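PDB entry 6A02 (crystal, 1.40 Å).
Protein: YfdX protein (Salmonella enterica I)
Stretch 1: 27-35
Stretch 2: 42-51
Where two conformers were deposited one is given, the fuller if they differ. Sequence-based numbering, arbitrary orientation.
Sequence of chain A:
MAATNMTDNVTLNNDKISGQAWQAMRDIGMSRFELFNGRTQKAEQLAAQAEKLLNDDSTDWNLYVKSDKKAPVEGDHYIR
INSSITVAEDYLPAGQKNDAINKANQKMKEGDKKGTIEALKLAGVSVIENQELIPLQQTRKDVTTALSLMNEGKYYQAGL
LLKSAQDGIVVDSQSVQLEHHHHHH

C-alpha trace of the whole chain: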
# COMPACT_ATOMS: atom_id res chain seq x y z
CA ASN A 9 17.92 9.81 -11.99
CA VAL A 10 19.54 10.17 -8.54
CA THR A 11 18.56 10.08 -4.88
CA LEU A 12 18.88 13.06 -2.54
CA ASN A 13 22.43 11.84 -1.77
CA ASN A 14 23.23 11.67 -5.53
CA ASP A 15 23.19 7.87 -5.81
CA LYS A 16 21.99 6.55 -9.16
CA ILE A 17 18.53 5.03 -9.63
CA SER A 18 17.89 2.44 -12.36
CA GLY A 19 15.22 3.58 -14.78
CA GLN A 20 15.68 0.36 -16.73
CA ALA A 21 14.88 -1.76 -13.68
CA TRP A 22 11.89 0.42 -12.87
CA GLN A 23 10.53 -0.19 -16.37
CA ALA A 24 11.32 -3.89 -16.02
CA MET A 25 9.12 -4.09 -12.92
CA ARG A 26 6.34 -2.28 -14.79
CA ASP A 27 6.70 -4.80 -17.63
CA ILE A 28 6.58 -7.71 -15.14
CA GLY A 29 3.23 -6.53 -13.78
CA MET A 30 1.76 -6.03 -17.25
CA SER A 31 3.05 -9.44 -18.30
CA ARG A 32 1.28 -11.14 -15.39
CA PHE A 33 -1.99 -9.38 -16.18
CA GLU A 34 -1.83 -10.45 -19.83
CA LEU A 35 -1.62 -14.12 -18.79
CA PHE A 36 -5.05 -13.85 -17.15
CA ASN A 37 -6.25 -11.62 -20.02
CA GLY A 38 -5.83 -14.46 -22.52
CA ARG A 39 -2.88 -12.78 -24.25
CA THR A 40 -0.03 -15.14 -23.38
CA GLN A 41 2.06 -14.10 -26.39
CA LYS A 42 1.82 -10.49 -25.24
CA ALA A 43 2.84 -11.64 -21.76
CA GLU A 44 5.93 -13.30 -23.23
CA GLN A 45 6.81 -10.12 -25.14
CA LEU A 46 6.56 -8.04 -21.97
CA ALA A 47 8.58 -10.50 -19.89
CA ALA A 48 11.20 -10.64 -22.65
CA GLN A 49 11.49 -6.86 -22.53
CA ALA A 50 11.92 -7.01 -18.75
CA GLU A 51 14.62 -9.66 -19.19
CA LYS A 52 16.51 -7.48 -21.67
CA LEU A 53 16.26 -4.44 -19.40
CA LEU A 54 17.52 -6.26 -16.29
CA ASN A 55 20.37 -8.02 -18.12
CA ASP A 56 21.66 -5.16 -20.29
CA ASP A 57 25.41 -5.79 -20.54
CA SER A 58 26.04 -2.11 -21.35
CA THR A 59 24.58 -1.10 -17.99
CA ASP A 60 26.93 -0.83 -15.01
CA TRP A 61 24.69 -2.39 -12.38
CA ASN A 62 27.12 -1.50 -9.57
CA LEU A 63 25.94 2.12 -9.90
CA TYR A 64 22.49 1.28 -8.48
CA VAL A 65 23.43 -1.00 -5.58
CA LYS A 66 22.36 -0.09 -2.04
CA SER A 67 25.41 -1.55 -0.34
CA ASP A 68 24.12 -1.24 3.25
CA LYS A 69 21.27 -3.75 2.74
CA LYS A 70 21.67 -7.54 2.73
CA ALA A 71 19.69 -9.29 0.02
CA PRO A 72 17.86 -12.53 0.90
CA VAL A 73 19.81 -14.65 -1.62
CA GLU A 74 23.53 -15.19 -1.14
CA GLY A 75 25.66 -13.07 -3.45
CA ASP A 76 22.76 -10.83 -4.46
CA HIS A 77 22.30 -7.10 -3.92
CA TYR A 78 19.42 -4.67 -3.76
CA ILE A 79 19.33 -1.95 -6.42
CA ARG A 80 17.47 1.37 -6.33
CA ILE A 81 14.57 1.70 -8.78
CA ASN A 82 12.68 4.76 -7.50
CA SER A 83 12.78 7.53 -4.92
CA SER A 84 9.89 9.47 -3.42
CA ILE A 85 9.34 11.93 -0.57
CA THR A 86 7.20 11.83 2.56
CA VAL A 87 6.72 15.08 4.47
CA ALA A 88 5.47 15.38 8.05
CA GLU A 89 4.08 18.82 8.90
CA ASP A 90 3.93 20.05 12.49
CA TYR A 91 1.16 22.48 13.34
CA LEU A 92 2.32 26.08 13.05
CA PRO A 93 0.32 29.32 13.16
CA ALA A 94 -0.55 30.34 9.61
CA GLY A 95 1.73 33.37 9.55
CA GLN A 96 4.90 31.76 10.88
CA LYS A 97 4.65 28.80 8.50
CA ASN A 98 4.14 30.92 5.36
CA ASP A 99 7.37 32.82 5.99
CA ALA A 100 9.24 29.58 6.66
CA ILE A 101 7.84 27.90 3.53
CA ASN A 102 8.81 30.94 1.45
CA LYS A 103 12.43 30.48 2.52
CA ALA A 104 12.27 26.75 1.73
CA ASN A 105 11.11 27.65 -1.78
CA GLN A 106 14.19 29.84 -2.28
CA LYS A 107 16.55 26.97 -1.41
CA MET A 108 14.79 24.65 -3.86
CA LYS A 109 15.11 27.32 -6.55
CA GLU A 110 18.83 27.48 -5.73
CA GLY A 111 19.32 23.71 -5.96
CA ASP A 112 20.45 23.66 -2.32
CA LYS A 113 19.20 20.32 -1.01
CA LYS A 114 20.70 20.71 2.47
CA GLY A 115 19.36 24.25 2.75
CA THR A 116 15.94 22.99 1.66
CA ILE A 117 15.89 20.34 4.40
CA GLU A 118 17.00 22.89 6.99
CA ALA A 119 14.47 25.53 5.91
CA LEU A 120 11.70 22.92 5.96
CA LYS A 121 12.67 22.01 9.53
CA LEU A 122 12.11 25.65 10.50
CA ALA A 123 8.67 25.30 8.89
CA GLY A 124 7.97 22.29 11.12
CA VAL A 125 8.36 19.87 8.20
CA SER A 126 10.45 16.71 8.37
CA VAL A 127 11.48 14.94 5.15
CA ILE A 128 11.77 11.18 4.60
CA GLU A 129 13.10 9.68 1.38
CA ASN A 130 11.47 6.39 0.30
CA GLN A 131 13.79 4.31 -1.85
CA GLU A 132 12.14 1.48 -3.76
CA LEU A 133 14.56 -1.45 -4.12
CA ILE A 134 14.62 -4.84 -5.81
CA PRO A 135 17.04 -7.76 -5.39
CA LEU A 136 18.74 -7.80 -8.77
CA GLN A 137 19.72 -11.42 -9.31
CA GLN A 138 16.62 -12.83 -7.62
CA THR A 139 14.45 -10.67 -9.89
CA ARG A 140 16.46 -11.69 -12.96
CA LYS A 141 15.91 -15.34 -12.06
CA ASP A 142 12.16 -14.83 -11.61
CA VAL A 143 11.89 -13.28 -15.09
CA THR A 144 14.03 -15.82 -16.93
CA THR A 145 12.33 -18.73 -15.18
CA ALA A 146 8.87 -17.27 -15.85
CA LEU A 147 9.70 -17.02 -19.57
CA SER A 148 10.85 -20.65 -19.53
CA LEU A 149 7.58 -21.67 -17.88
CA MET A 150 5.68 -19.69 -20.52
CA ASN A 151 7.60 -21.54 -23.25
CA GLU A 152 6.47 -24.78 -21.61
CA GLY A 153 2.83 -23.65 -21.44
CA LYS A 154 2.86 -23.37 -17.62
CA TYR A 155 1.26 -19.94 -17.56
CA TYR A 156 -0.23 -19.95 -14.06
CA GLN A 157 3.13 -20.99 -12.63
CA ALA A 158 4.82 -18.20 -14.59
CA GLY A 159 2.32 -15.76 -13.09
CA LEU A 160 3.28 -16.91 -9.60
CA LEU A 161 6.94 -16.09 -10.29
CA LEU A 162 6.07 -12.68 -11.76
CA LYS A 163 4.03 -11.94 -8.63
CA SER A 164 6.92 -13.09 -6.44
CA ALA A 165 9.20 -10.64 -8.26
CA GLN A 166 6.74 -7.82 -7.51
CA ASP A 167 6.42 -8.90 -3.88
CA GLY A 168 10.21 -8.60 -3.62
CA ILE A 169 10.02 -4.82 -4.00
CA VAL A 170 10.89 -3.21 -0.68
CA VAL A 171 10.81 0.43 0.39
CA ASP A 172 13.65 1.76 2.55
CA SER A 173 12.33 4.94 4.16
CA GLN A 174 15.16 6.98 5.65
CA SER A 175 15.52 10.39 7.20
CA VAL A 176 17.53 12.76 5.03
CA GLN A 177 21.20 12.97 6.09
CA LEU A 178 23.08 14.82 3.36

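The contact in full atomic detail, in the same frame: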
# COMPACT_ATOMS: atom_id res chain seq x y z
N ASP A 27 6.96 -3.77 -16.62
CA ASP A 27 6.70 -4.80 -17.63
C ASP A 27 6.30 -6.13 -17.00
O ASP A 27 5.46 -6.85 -17.54
CB ASP A 27 7.94 -4.99 -18.51
CG ASP A 27 8.22 -3.82 -19.43
OD1 ASP A 27 7.36 -2.91 -19.54
OD2 ASP A 27 9.31 -3.83 -20.04
N ILE A 28 6.91 -6.47 -15.86
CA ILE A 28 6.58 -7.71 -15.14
C ILE A 28 5.12 -7.72 -14.72
O ILE A 28 4.42 -8.73 -14.87
CB ILE A 28 7.55 -7.88 -13.95
CG1 ILE A 28 8.92 -8.33 -14.44
CG2 ILE A 28 7.01 -8.86 -12.92
CD1 ILE A 28 9.98 -8.23 -13.36
N GLY A 29 4.63 -6.60 -14.17
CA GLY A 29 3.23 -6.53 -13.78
C GLY A 29 2.29 -6.64 -14.97
O GLY A 29 1.27 -7.34 -14.90
N MET A 30 2.60 -5.95 -16.06
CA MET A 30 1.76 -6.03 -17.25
C MET A 30 1.77 -7.43 -17.83
O MET A 30 0.74 -7.95 -18.26
CB MET A 30 2.22 -5.01 -18.29
CG MET A 30 2.03 -3.55 -17.87
SD MET A 30 2.35 -2.37 -19.21
CE MET A 30 1.44 -3.24 -20.48
N SER A 31 2.94 -8.07 -17.81
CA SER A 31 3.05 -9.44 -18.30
C SER A 31 2.12 -10.36 -17.52
O SER A 31 1.37 -11.16 -18.11
CB SER A 31 4.50 -9.92 -18.18
OG SER A 31 4.64 -11.28 -18.58
N ARG A 32 2.14 -10.26 -16.19
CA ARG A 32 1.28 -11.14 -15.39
C ARG A 32 -0.19 -10.91 -15.73
O ARG A 32 -0.96 -11.87 -15.87
CB ARG A 32 1.53 -10.92 -13.90
CG ARG A 32 0.64 -11.78 -13.03
CD ARG A 32 1.14 -11.78 -11.59
NE ARG A 32 0.27 -12.55 -10.70
CZ ARG A 32 -0.75 -12.02 -10.04
NH1 ARG A 32 -1.04 -10.73 -10.18
NH2 ARG A 32 -1.49 -12.77 -9.25
N PHE A 33 -0.60 -9.65 -15.86
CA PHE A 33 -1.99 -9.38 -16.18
C PHE A 33 -2.37 -10.02 -17.51
O PHE A 33 -3.47 -10.60 -17.64
CB PHE A 33 -2.25 -7.87 -16.25
CG PHE A 33 -3.64 -7.54 -16.70
CD1 PHE A 33 -4.71 -7.65 -15.83
CD2 PHE A 33 -3.89 -7.18 -18.01
CE1 PHE A 33 -6.02 -7.37 -16.25
CE2 PHE A 33 -5.19 -6.90 -18.44
CZ PHE A 33 -6.25 -6.99 -17.56
N GLU A 34 -1.49 -9.93 -18.51
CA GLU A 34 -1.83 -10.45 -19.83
C GLU A 34 -2.00 -11.96 -19.84
O GLU A 34 -2.72 -12.49 -20.69
CB GLU A 34 -0.84 -9.96 -20.88
CG GLU A 34 -0.84 -8.45 -21.08
CD GLU A 34 -2.15 -7.89 -21.62
OE1 GLU A 34 -3.07 -8.68 -21.94
OE2 GLU A 34 -2.25 -6.65 -21.72
N LEU A 35 -1.36 -12.68 -18.91
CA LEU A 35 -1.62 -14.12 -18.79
C LEU A 35 -3.09 -14.38 -18.50
O LEU A 35 -3.73 -15.21 -19.16
CB LEU A 35 -0.75 -14.72 -17.69
CG LEU A 35 0.76 -14.69 -17.91
CD1 LEU A 35 1.50 -15.14 -16.65
CD2 LEU A 35 1.14 -15.55 -19.11
N LYS A 42 1.49 -11.81 -25.73
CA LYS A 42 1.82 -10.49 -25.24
C LYS A 42 2.56 -10.57 -23.90
O LYS A 42 3.52 -9.83 -23.67
CB LYS A 42 0.56 -9.64 -25.11
CG LYS A 42 0.84 -8.18 -24.83
CD LYS A 42 -0.45 -7.37 -24.91
CE LYS A 42 -0.19 -5.88 -24.93
NZ LYS A 42 -1.45 -5.12 -25.15
N ALA A 43 2.14 -11.48 -23.03
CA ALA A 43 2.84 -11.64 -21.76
C ALA A 43 4.29 -12.04 -21.98
O ALA A 43 5.19 -11.54 -21.29
CB ALA A 43 2.14 -12.69 -20.90
N GLU A 44 4.55 -12.92 -22.94
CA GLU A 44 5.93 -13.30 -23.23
C GLU A 44 6.73 -12.12 -23.76
O GLU A 44 7.90 -11.95 -23.39
CB GLU A 44 5.96 -14.47 -24.22
CG GLU A 44 5.38 -15.74 -23.64
CD GLU A 44 5.39 -16.90 -24.60
OE1 GLU A 44 5.87 -16.70 -25.74
OE2 GLU A 44 4.90 -17.99 -24.22
N GLN A 45 6.12 -11.30 -24.62
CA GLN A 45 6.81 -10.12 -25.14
C GLN A 45 7.20 -9.17 -24.02
O GLN A 45 8.32 -8.64 -24.00
CB GLN A 45 5.93 -9.39 -26.16
CG GLN A 45 5.72 -10.12 -27.48
CD GLN A 45 4.83 -9.34 -28.45
OE1 GLN A 45 3.90 -8.65 -28.04
NE2 GLN A 45 5.14 -9.44 -29.74
N LEU A 46 6.29 -8.96 -23.07
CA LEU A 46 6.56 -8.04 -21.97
C LEU A 46 7.62 -8.59 -21.03
O LEU A 46 8.51 -7.85 -20.58
CB LEU A 46 5.25 -7.76 -21.22
CG LEU A 46 4.26 -6.90 -22.00
CD1 LEU A 46 2.85 -7.09 -21.46
CD2 LEU A 46 4.65 -5.44 -21.94
N ALA A 47 7.56 -9.89 -20.73
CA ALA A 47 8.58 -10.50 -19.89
C ALA A 47 9.94 -10.51 -20.58
O ALA A 47 10.97 -10.32 -19.94
CB ALA A 47 8.16 -11.91 -19.48
N ALA A 48 9.94 -10.70 -21.91
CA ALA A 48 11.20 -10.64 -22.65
C ALA A 48 11.80 -9.25 -22.60
O ALA A 48 13.02 -9.10 -22.48
CB ALA A 48 10.98 -11.08 -24.10
N GLN A 49 10.96 -8.21 -22.68
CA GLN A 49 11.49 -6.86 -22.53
C GLN A 49 12.08 -6.65 -21.14
O GLN A 49 13.15 -6.06 -20.99
CB GLN A 49 10.42 -5.81 -22.82
CG GLN A 49 9.87 -5.78 -24.25
CD GLN A 49 8.67 -4.86 -24.40
OE1 GLN A 49 8.15 -4.33 -23.42
NE2 GLN A 49 8.21 -4.68 -25.63
N ALA A 50 11.38 -7.13 -20.11
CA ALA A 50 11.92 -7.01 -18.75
C ALA A 50 13.25 -7.73 -18.63
O ALA A 50 14.18 -7.22 -17.98
CB ALA A 50 10.90 -7.57 -17.75
N GLU A 51 13.36 -8.92 -19.23
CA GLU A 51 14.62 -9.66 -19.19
C GLU A 51 15.74 -8.86 -19.84
O GLU A 51 16.85 -8.79 -19.30
CB GLU A 51 14.45 -11.02 -19.86
CG GLU A 51 15.65 -11.94 -19.70
CD GLU A 51 15.49 -13.26 -20.43
OE1 GLU A 51 14.99 -13.25 -21.58
OE2 GLU A 51 15.85 -14.31 -19.85
O HOH W 1 6.25 -2.00 -22.45
O HOH W 2 -4.39 -5.81 -23.64

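Two helical segments of one chain, 27-35 and 42-51, pack side by side and run nearly antiparallel, with 165° between their N-to-C directions. Their axes approach to 7.9 Å, a close spacing for helices, and the contact buries 514 Å² summed over both sides. The backbones are nearest at Ser31 and Ala43, whose CA atoms lie 4.1 Å apart; with only a methyl group on Ala43 and a hydroxymethyl on Ser31, little side-chain bulk stands between the helices here.

A single hydrogen bond crosses the interface directly: Ser31 OG donates to Ala43 O at 2.8 Å. Ser31 has chi1 in the t well (177°). The acceptor is already engaged within its own helix, where Ala47 N donates to Ala43 O at 2.9 Å, so this carbonyl oxygen receives two hydrogen bonds and the serine is tied to the backbone of the opposing helix without interrupting its helical pattern. The methyl group of Ala47 lies beside the hydroxyl, with Ser31 OG to Ala47 CB at 3.7 Å.

Leu46, with its CA-to-CB bond toward the other helix, inserts its side chain as a knob into a hole formed by Asp27, Met30, Ser31 and Glu34, residues spaced as two successive turns of a helix. It loses 83 Å² to the contact, the largest share of any residue. Its CD1 is 3.8 Å from Met30 CB and 4.0 Å from Glu34 CG, while Leu46 CB is 3.8 Å from Ser31 CB. Ser31 and Glu34 thus meet the leucine through side-chain carbons, whereas Asp27 comes nearest its side chain with a carboxylate oxygen, Asp27 OD1 lying 4.4 Å from Leu46 CD2.

Apolar packing continues on both sides of Leu46 along the sequence, where the second helix carries small side chains. Leu35 CD2 reaches Ala43 CB at 3.5 Å; the CA-to-CB bond of Leu35 points sideways, but the end of its side chain comes nearer. Farther along, Ile28 CG1 meets Ala50 CB at 3.9 Å although the CA-to-CB bond of Ile28 points away. Asp27 CB also approaches Ala50 CB, at 4.0 Å, so the aspartate contributes its methylene to this packing.

Glu34 and Lys42 form a long salt bridge, with Glu34 OE2 to Lys42 NZ at 3.8 Å. The lysine is extended, all four chi angles being t, and its aliphatic portion passes close to the carboxylate: Lys42 CD is 3.7 Å from Glu34 OE2. Water 2 supplements the pair, donating to Glu34 OE2 at 3.0 Å and accepting a weak hydrogen bond from Lys42 NZ at 3.4 Å. A second water bridge links Asp27 to Gln49: water 1 donates to Asp27 OD1 at 3.2 Å and to Gln49 OE1 at 3.2 Å. Sharing one water lets these two acceptors be connected across the helices. The other carboxylate oxygen, Asp27 OD2, lies 3.6 Å from Gln49 CB.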